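Local coordinates for protein tonb-dependent siderophore receptor (Acinetobacter baumannii, PDB 5FP1) that probably takes part in the first step of iron uptake, binding iron-chelating siderophores at the outer membrane and admitting them through a TonB-dependent, plug-gated beta-barrel, at residues A[72-77]-A[699-704]; A[233-238]-A[247-252]. All blocks are in the same frame, centred on the assembly; numbering follows the deposited sequence.

Both contacts lie on the same side of the chain's centre, with their own centres about 12 Å apart, and both reach one small antiparallel sheet in which strand 701-704 runs between strands 234-238 and 693-696. Interaction 1 brings a plug-domain loop, 72-77, against strand 701-704 and its approach; interaction 2 folds the loop 247-252 back on strand 234-238. Along the chain, interaction 2 falls within the 621 residues, mostly barrel strands, that separate the two segments of interaction 1. Probable hydrogen bonds from I234 N to A702 O and from Y236 N to H700 O join the two, so a plug loop reaches, through the small sheet, a loop of the barrel domain.

Interaction 1 of 2, residues A[72-77]-A[699-704]; sequences LGAGEG and SHYATE. With PO4 (phosphate ion), chain B.
A74 faces T703 with their CA atoms 7.4 Å apart, and E76 lies farther from S699, 9.1 Å between CA atoms. That is too wide for backbone pairing: 72-77 is mostly irregular loop, 701-704 is strand, and side chains bridge the gap. Y701 makes the polar link. Its chi1 of 80° sets CG between the backbone N and the carbonyl carbon, and the phenol ends at the loop, where OH donates to G75 O at 2.7 Å. G75 O lies at the ring's edge, close to its plane, and receives the hydroxyl at a C=O...O angle of 135°. A74 CB packs obliquely on the same tip, 3.4 Å from Y701 OH.

Farther along, E76 and H700 cross at about a right angle, with carboxylate and imidazole planes 60° apart. E76 OE2 comes to the ring edge, 3.2 Å from H700 CD2. H700 NE2 donates a nearly straight bond to O3 of a phosphate ion, probably from the crystallisation liquor, at 2.9 Å, while ND1 is hydrogen-bonded to S307. E76 OE1 accepts from G77 N on its anti side, which ties the carboxylate back to its own loop.

The contact joins plug to barrel domain: A74 O is held within the plug by R84 and N79, A74 and T703 both touch K695 of strand 693-696, and Y701 packs on P304 of barrel strand 284-304.

Interaction 2 of 2, residues A[233-238]-A[247-252]; sequences GIPYWD and KPAEVK
The Y236 ring meets the loop 247-252 at its edge, where K247 C and P248 N lie near the ring plane and CD1 comes to 4.1 Å from K247 C; its OH is hydrogen-bonded to Y697 O. The W237 indole leads away from the loop and touches V311, and its CB carries the contact, 4.2 Å from A249 CB. The backbones pair around Y236 and P248. W237 N donates to K247 O at 3.1 Å and A249 N to P235 O at 2.9 Å, both nearly straight, so that Y236 and P248 form an antiparallel non-hydrogen-bonded pair with diverging side chains. This single beta bridge brings the loop back onto strand 234-238, in the barrel domain of a TonB-dependent receptor, before the chain continues to strand 264-279. Beyond the bridge the contact turns apolar. I234 CG2, anti to the backbone N, lies 3.8 Å from P248 CB, the two side chains crossing at about a right angle. The I234 and V251 side chains reach toward each other tip to tip, CG2 to CG2 at 4.1 Å. A water accepts from K247 N and donates to W237 O at 2.7 Å, bridging the two segments.

Interaction 1 of 2, residues A[72-77]-A[699-704]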
ATOM      1  N   LEU A  72       3.899   5.022   5.396  1.00 18.79           N
ATOM      2  CA  LEU A  72       3.268   5.551   4.189  1.00 19.14           C
ATOM      3  C   LEU A  72       4.065   6.708   3.604  1.00 23.14           C
ATOM      4  O   LEU A  72       4.551   7.587   4.329  1.00 24.46           O
ATOM      5  CB  LEU A  72       1.873   6.069   4.481  1.00 18.50           C
ATOM      6  CG  LEU A  72       0.926   5.073   5.104  1.00 23.41           C
ATOM      7  CD1 LEU A  72      -0.427   5.706   5.426  1.00 23.31           C
ATOM      8  CD2 LEU A  72       0.800   3.873   4.182  1.00 21.56           C
ATOM      9  N   GLY A  73       4.221   6.678   2.290  1.00 18.83           N
ATOM     10  CA  GLY A  73       4.926   7.736   1.574  1.00 18.95           C
ATOM     11  C   GLY A  73       3.964   8.731   0.969  1.00 19.99           C
ATOM     12  O   GLY A  73       2.745   8.460   0.808  1.00 17.81           O
ATOM     13  N   ALA A  74       4.503   9.894   0.627  1.00 19.30           N
ATOM     14  CA  ALA A  74       3.695  10.995   0.128  1.00 19.97           C
ATOM     15  C   ALA A  74       4.035  11.280  -1.324  1.00 20.12           C
ATOM     16  O   ALA A  74       5.059  10.803  -1.839  1.00 19.68           O
ATOM     17  CB  ALA A  74       3.934  12.231   0.963  1.00 20.89           C
ATOM     18  N   GLY A  75       3.166  12.060  -1.965  1.00 21.27           N
ATOM     19  CA  GLY A  75       3.367  12.484  -3.336  1.00 22.68           C
ATOM     20  C   GLY A  75       4.094  13.796  -3.501  1.00 21.13           C
ATOM     21  O   GLY A  75       4.300  14.537  -2.550  1.00 20.80           O
ATOM     22  N   GLU A  76       4.493  14.089  -4.729  1.00 19.97           N
ATOM     23  CA  GLU A  76       5.071  15.397  -5.036  1.00 22.76           C
ATOM     24  C   GLU A  76       4.902  15.696  -6.515  1.00 23.47           C
ATOM     25  O   GLU A  76       3.917  15.278  -7.114  1.00 24.83           O
ATOM     26  CB  GLU A  76       6.531  15.497  -4.610  1.00 25.99           C
ATOM     27  CG  GLU A  76       6.916  16.902  -4.152  1.00 35.30           C
ATOM     28  CD  GLU A  76       8.074  17.479  -4.964  1.00 47.18           C
ATOM     29  OE1 GLU A  76       7.834  17.874  -6.125  1.00 48.51           O
ATOM     30  OE2 GLU A  76       9.217  17.542  -4.450  1.00 45.23           O
ATOM     31  N   GLY A  77       5.795  16.491  -7.094  1.00 20.05           N
ATOM     32  CA  GLY A  77       5.625  16.919  -8.462  1.00 23.65           C
ATOM     33  C   GLY A  77       5.786  15.802  -9.475  1.00 23.73           C
ATOM     34  O   GLY A  77       5.127  15.814 -10.516  1.00 27.43           O
ATOM     35  N   SER A 699      11.347  16.149   0.809  1.00 18.07           N
ATOM     36  CA  SER A 699      11.490  17.580   0.997  1.00 20.42           C
ATOM     37  C   SER A 699      10.120  18.238   1.216  1.00 21.18           C
ATOM     38  O   SER A 699       9.076  17.614   1.041  1.00 18.51           O
ATOM     39  CB  SER A 699      12.225  18.197  -0.195  1.00 22.37           C
ATOM     40  OG  SER A 699      12.718  19.464   0.184  1.00 30.67           O
ATOM     41  N   HIS A 700      10.141  19.483   1.639  1.00 18.48           N
ATOM     42  CA  HIS A 700       8.970  20.357   1.629  1.00 17.59           C
ATOM     43  C   HIS A 700       7.928  20.190   2.745  1.00 17.65           C
ATOM     44  O   HIS A 700       7.564  21.180   3.396  1.00 17.48           O
ATOM     45  CB  HIS A 700       8.269  20.323   0.274  1.00 17.57           C
ATOM     46  CG  HIS A 700       9.198  20.428  -0.895  1.00 19.27           C
ATOM     47  ND1 HIS A 700      10.135  21.435  -1.019  1.00 17.38           N
ATOM     48  CD2 HIS A 700       9.318  19.662  -2.008  1.00 18.85           C
ATOM     49  CE1 HIS A 700      10.797  21.278  -2.150  1.00 19.37           C
ATOM     50  NE2 HIS A 700      10.321  20.210  -2.770  1.00 17.59           N
ATOM     51  N   TYR A 701       7.403  18.985   2.941  1.00 15.76           N
ATOM     52  CA  TYR A 701       6.252  18.817   3.818  1.00 14.52           C
ATOM     53  C   TYR A 701       6.082  17.419   4.352  1.00 15.92           C
ATOM     54  O   TYR A 701       6.682  16.441   3.863  1.00 16.36           O
ATOM     55  CB  TYR A 701       4.960  19.237   3.099  1.00 16.46           C
ATOM     56  CG  TYR A 701       4.433  18.182   2.159  1.00 17.02           C
ATOM     57  CD1 TYR A 701       4.920  18.057   0.862  1.00 19.98           C
ATOM     58  CD2 TYR A 701       3.458  17.288   2.579  1.00 19.51           C
ATOM     59  CE1 TYR A 701       4.470  17.041   0.016  1.00 19.32           C
ATOM     60  CE2 TYR A 701       2.962  16.325   1.734  1.00 20.23           C
ATOM     61  CZ  TYR A 701       3.463  16.195   0.450  1.00 20.17           C
ATOM     62  OH  TYR A 701       2.945  15.192  -0.363  1.00 21.03           O
ATOM     63  N   ALA A 702       5.257  17.343   5.386  1.00 14.68           N
ATOM     64  CA  ALA A 702       4.772  16.090   5.936  1.00 16.72           C
ATOM     65  C   ALA A 702       3.257  16.101   6.005  1.00 18.87           C
ATOM     66  O   ALA A 702       2.630  17.158   6.068  1.00 18.19           O
ATOM     67  CB  ALA A 702       5.333  15.866   7.308  1.00 16.27           C
ATOM     68  N   THR A 703       2.657  14.920   6.044  1.00 16.35           N
ATOM     69  CA  THR A 703       1.213  14.804   6.027  1.00 14.69           C
ATOM     70  C   THR A 703       0.740  14.571   7.444  1.00 16.26           C
ATOM     71  O   THR A 703       1.179  13.628   8.110  1.00 15.58           O
ATOM     72  CB  THR A 703       0.757  13.616   5.149  1.00 17.44           C
ATOM     73  OG1 THR A 703       1.205  13.827   3.807  1.00 17.57           O
ATOM     74  CG2 THR A 703      -0.751  13.443   5.141  1.00 19.70           C
ATOM     75  N   GLU A 704      -0.169  15.424   7.901  1.00 14.56           N
ATOM     76  CA  GLU A 704      -0.785  15.264   9.206  1.00 16.42           C
ATOM     77  C   GLU A 704      -1.826  14.153   9.234  1.00 14.76           C
ATOM     78  O   GLU A 704      -2.651  13.995   8.328  1.00 17.08           O
ATOM     79  CB  GLU A 704      -1.395  16.616   9.655  1.00 19.26           C
ATOM     80  CG  GLU A 704      -1.789  16.708  11.122  1.00 20.06           C
ATOM     81  CD  GLU A 704      -2.309  18.104  11.498  1.00 25.94           C
ATOM     82  OE1 GLU A 704      -2.044  19.078  10.750  1.00 22.74           O
ATOM     83  OE2 GLU A 704      -2.984  18.224  12.533  1.00 22.70           O
TER
HETATM   84  P   PO4 B1716      10.284  20.747  -6.150  1.00 76.68           P
HETATM   85  O1  PO4 B1716      10.642  22.150  -5.708  1.00 57.43           O
HETATM   86  O2  PO4 B1716       8.867  20.472  -5.696  1.00 48.93           O
HETATM   87  O3  PO4 B1716      11.235  19.726  -5.526  1.00 58.84           O
HETATM   88  O4  PO4 B1716      10.363  20.653  -7.664  1.00 73.89           O

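Interaction 2 of 2, residues A[233-238]-A[247-252]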
ATOM      1  N   GLY A 233      -0.456  19.343   3.185  1.00 15.51           N
ATOM      2  CA  GLY A 233       0.390  18.895   4.271  1.00 14.54           C
ATOM      3  C   GLY A 233       0.850  20.074   5.106  1.00 15.67           C
ATOM      4  O   GLY A 233       0.341  21.183   4.934  1.00 16.98           O
ATOM      5  N   ILE A 234       1.809  19.823   5.994  1.00 14.41           N
ATOM      6  CA  ILE A 234       2.389  20.853   6.860  1.00 17.40           C
ATOM      7  C   ILE A 234       3.860  21.011   6.484  1.00 17.52           C
ATOM      8  O   ILE A 234       4.613  20.006   6.400  1.00 17.41           O
ATOM      9  CB  ILE A 234       2.231  20.506   8.345  1.00 16.73           C
ATOM     10  CG1 ILE A 234       0.771  20.229   8.686  1.00 17.29           C
ATOM     11  CG2 ILE A 234       2.819  21.608   9.231  1.00 17.04           C
ATOM     12  CD1 ILE A 234      -0.184  21.391   8.434  1.00 19.39           C
ATOM     13  N   PRO A 235       4.271  22.246   6.178  1.00 16.36           N
ATOM     14  CA  PRO A 235       5.637  22.450   5.665  1.00 17.07           C
ATOM     15  C   PRO A 235       6.687  22.236   6.751  1.00 18.69           C
ATOM     16  O   PRO A 235       6.438  22.587   7.902  1.00 17.43           O
ATOM     17  CB  PRO A 235       5.635  23.918   5.239  1.00 18.04           C
ATOM     18  CG  PRO A 235       4.613  24.562   6.135  1.00 18.23           C
ATOM     19  CD  PRO A 235       3.566  23.524   6.385  1.00 17.84           C
ATOM     20  N   TYR A 236       7.855  21.714   6.387  1.00 15.59           N
ATOM     21  CA  TYR A 236       8.970  21.618   7.349  1.00 17.51           C
ATOM     22  C   TYR A 236       9.480  23.033   7.630  1.00 18.62           C
ATOM     23  O   TYR A 236       9.601  23.862   6.700  1.00 18.43           O
ATOM     24  CB  TYR A 236      10.143  20.851   6.762  1.00 16.58           C
ATOM     25  CG  TYR A 236       9.881  19.375   6.471  1.00 17.88           C
ATOM     26  CD1 TYR A 236       9.564  18.484   7.494  1.00 17.62           C
ATOM     27  CD2 TYR A 236       9.980  18.877   5.186  1.00 18.68           C
ATOM     28  CE1 TYR A 236       9.309  17.139   7.232  1.00 18.69           C
ATOM     29  CE2 TYR A 236       9.775  17.530   4.929  1.00 19.36           C
ATOM     30  CZ  TYR A 236       9.430  16.674   5.943  1.00 17.44           C
ATOM     31  OH  TYR A 236       9.236  15.339   5.642  1.00 18.84           O
ATOM     32  N   TRP A 237       9.818  23.300   8.892  1.00 18.03           N
ATOM     33  CA  TRP A 237      10.407  24.582   9.236  1.00 17.91           C
ATOM     34  C   TRP A 237      11.240  24.501  10.501  1.00 18.80           C
ATOM     35  O   TRP A 237      10.842  23.877  11.490  1.00 18.00           O
ATOM     36  CB  TRP A 237       9.328  25.675   9.399  1.00 20.45           C
ATOM     37  CG  TRP A 237       9.908  27.080   9.371  1.00 18.61           C
ATOM     38  CD1 TRP A 237      10.027  27.954  10.430  1.00 21.94           C
ATOM     39  CD2 TRP A 237      10.522  27.721   8.255  1.00 18.00           C
ATOM     40  NE1 TRP A 237      10.645  29.119  10.022  1.00 20.97           N
ATOM     41  CE2 TRP A 237      10.960  29.009   8.696  1.00 19.60           C
ATOM     42  CE3 TRP A 237      10.706  27.369   6.916  1.00 17.46           C
ATOM     43  CZ2 TRP A 237      11.580  29.896   7.861  1.00 19.20           C
ATOM     44  CZ3 TRP A 237      11.332  28.268   6.083  1.00 21.05           C
ATOM     45  CH2 TRP A 237      11.780  29.517   6.571  1.00 21.22           C
ATOM     46  N   ASP A 238      12.384  25.173  10.437  1.00 17.81           N
ATOM     47  CA  ASP A 238      13.253  25.357  11.602  1.00 20.67           C
ATOM     48  C   ASP A 238      13.485  26.867  11.807  1.00 19.16           C
ATOM     49  O   ASP A 238      14.195  27.503  11.025  1.00 20.94           O
ATOM     50  CB  ASP A 238      14.562  24.654  11.365  1.00 21.67           C
ATOM     51  CG  ASP A 238      15.543  24.795  12.541  1.00 34.68           C
ATOM     52  OD1 ASP A 238      15.517  25.825  13.224  1.00 29.79           O
ATOM     53  OD2 ASP A 238      16.364  23.879  12.740  1.00 36.92           O
ATOM     54  N   LYS A 247      11.323  19.604  11.769  1.00 16.57           N
ATOM     55  CA  LYS A 247      10.042  19.009  11.942  1.00 17.51           C
ATOM     56  C   LYS A 247       9.007  19.885  11.265  1.00 17.88           C
ATOM     57  O   LYS A 247       9.298  21.017  10.863  1.00 18.62           O
ATOM     58  CB  LYS A 247       9.724  18.914  13.418  1.00 24.01           C
ATOM     59  CG  LYS A 247      10.503  17.824  14.115  1.00 34.27           C
ATOM     60  CD  LYS A 247      10.266  17.838  15.617  1.00 46.79           C
ATOM     61  CE  LYS A 247      10.642  19.179  16.233  1.00 51.50           C
ATOM     62  NZ  LYS A 247      10.257  19.228  17.672  1.00 62.00           N
ATOM     63  N   PRO A 248       7.787  19.385  11.165  1.00 18.63           N
ATOM     64  CA  PRO A 248       6.754  20.236  10.602  1.00 19.20           C
ATOM     65  C   PRO A 248       6.529  21.536  11.434  1.00 20.22           C
ATOM     66  O   PRO A 248       6.714  21.539  12.643  1.00 18.99           O
ATOM     67  CB  PRO A 248       5.518  19.338  10.625  1.00 18.12           C
ATOM     68  CG  PRO A 248       6.060  17.947  10.572  1.00 18.43           C
ATOM     69  CD  PRO A 248       7.310  18.009  11.396  1.00 19.22           C
ATOM     70  N   ALA A 249       6.166  22.613  10.748  1.00 19.48           N
ATOM     71  CA  ALA A 249       5.906  23.896  11.369  1.00 19.10           C
ATOM     72  C   ALA A 249       4.949  23.767  12.527  1.00 19.22           C
ATOM     73  O   ALA A 249       4.007  22.964  12.503  1.00 17.81           O
ATOM     74  CB  ALA A 249       5.345  24.869  10.335  1.00 20.17           C
ATOM     75  N   GLU A 250       5.172  24.587  13.544  1.00 21.52           N
ATOM     76  CA  GLU A 250       4.264  24.636  14.710  1.00 19.77           C
ATOM     77  C   GLU A 250       3.077  25.536  14.386  1.00 23.25           C
ATOM     78  O   GLU A 250       3.126  26.760  14.619  1.00 21.00           O
ATOM     79  CB  GLU A 250       5.038  25.197  15.916  1.00 27.13           C
ATOM     80  CG  GLU A 250       6.175  24.281  16.333  1.00 32.64           C
ATOM     81  CD  GLU A 250       5.658  22.975  16.948  1.00 42.85           C
ATOM     82  OE1 GLU A 250       4.467  22.903  17.323  1.00 49.07           O
ATOM     83  OE2 GLU A 250       6.446  22.015  17.056  1.00 52.22           O
ATOM     84  N   VAL A 251       2.044  24.940  13.800  1.00 17.82           N
ATOM     85  CA  VAL A 251       0.821  25.621  13.450  1.00 18.24           C
ATOM     86  C   VAL A 251      -0.319  24.822  14.033  1.00 20.23           C
ATOM     87  O   VAL A 251      -0.141  23.669  14.451  1.00 21.05           O
ATOM     88  CB  VAL A 251       0.633  25.750  11.931  1.00 17.56           C
ATOM     89  CG1 VAL A 251       1.760  26.579  11.348  1.00 17.47           C
ATOM     90  CG2 VAL A 251       0.627  24.365  11.280  1.00 19.27           C
ATOM     91  N   LYS A 252      -1.484  25.443  14.084  1.00 20.54           N
ATOM     92  CA  LYS A 252      -2.638  24.823  14.725  1.00 21.68           C
ATOM     93  C   LYS A 252      -2.968  23.460  14.107  1.00 21.80           C
ATOM     94  O   LYS A 252      -2.933  23.289  12.890  1.00 21.66           O
ATOM     95  CB  LYS A 252      -3.850  25.715  14.586  1.00 22.11           C
ATOM     96  CG  LYS A 252      -5.008  25.334  15.494  1.00 32.14           C
ATOM     97  CD  LYS A 252      -6.187  26.280  15.290  1.00 37.41           C
ATOM     98  CE  LYS A 252      -7.378  25.841  16.128  1.00 50.19           C
ATOM     99  NZ  LYS A 252      -8.513  26.801  16.006  1.00 58.88           N
TER
HETATM  100  O   HOH W   1      11.927  22.066  13.126  1.00 23.69           O
HETATM  101  O   HOH W   2       8.734  23.235  13.303  1.00 39.97           O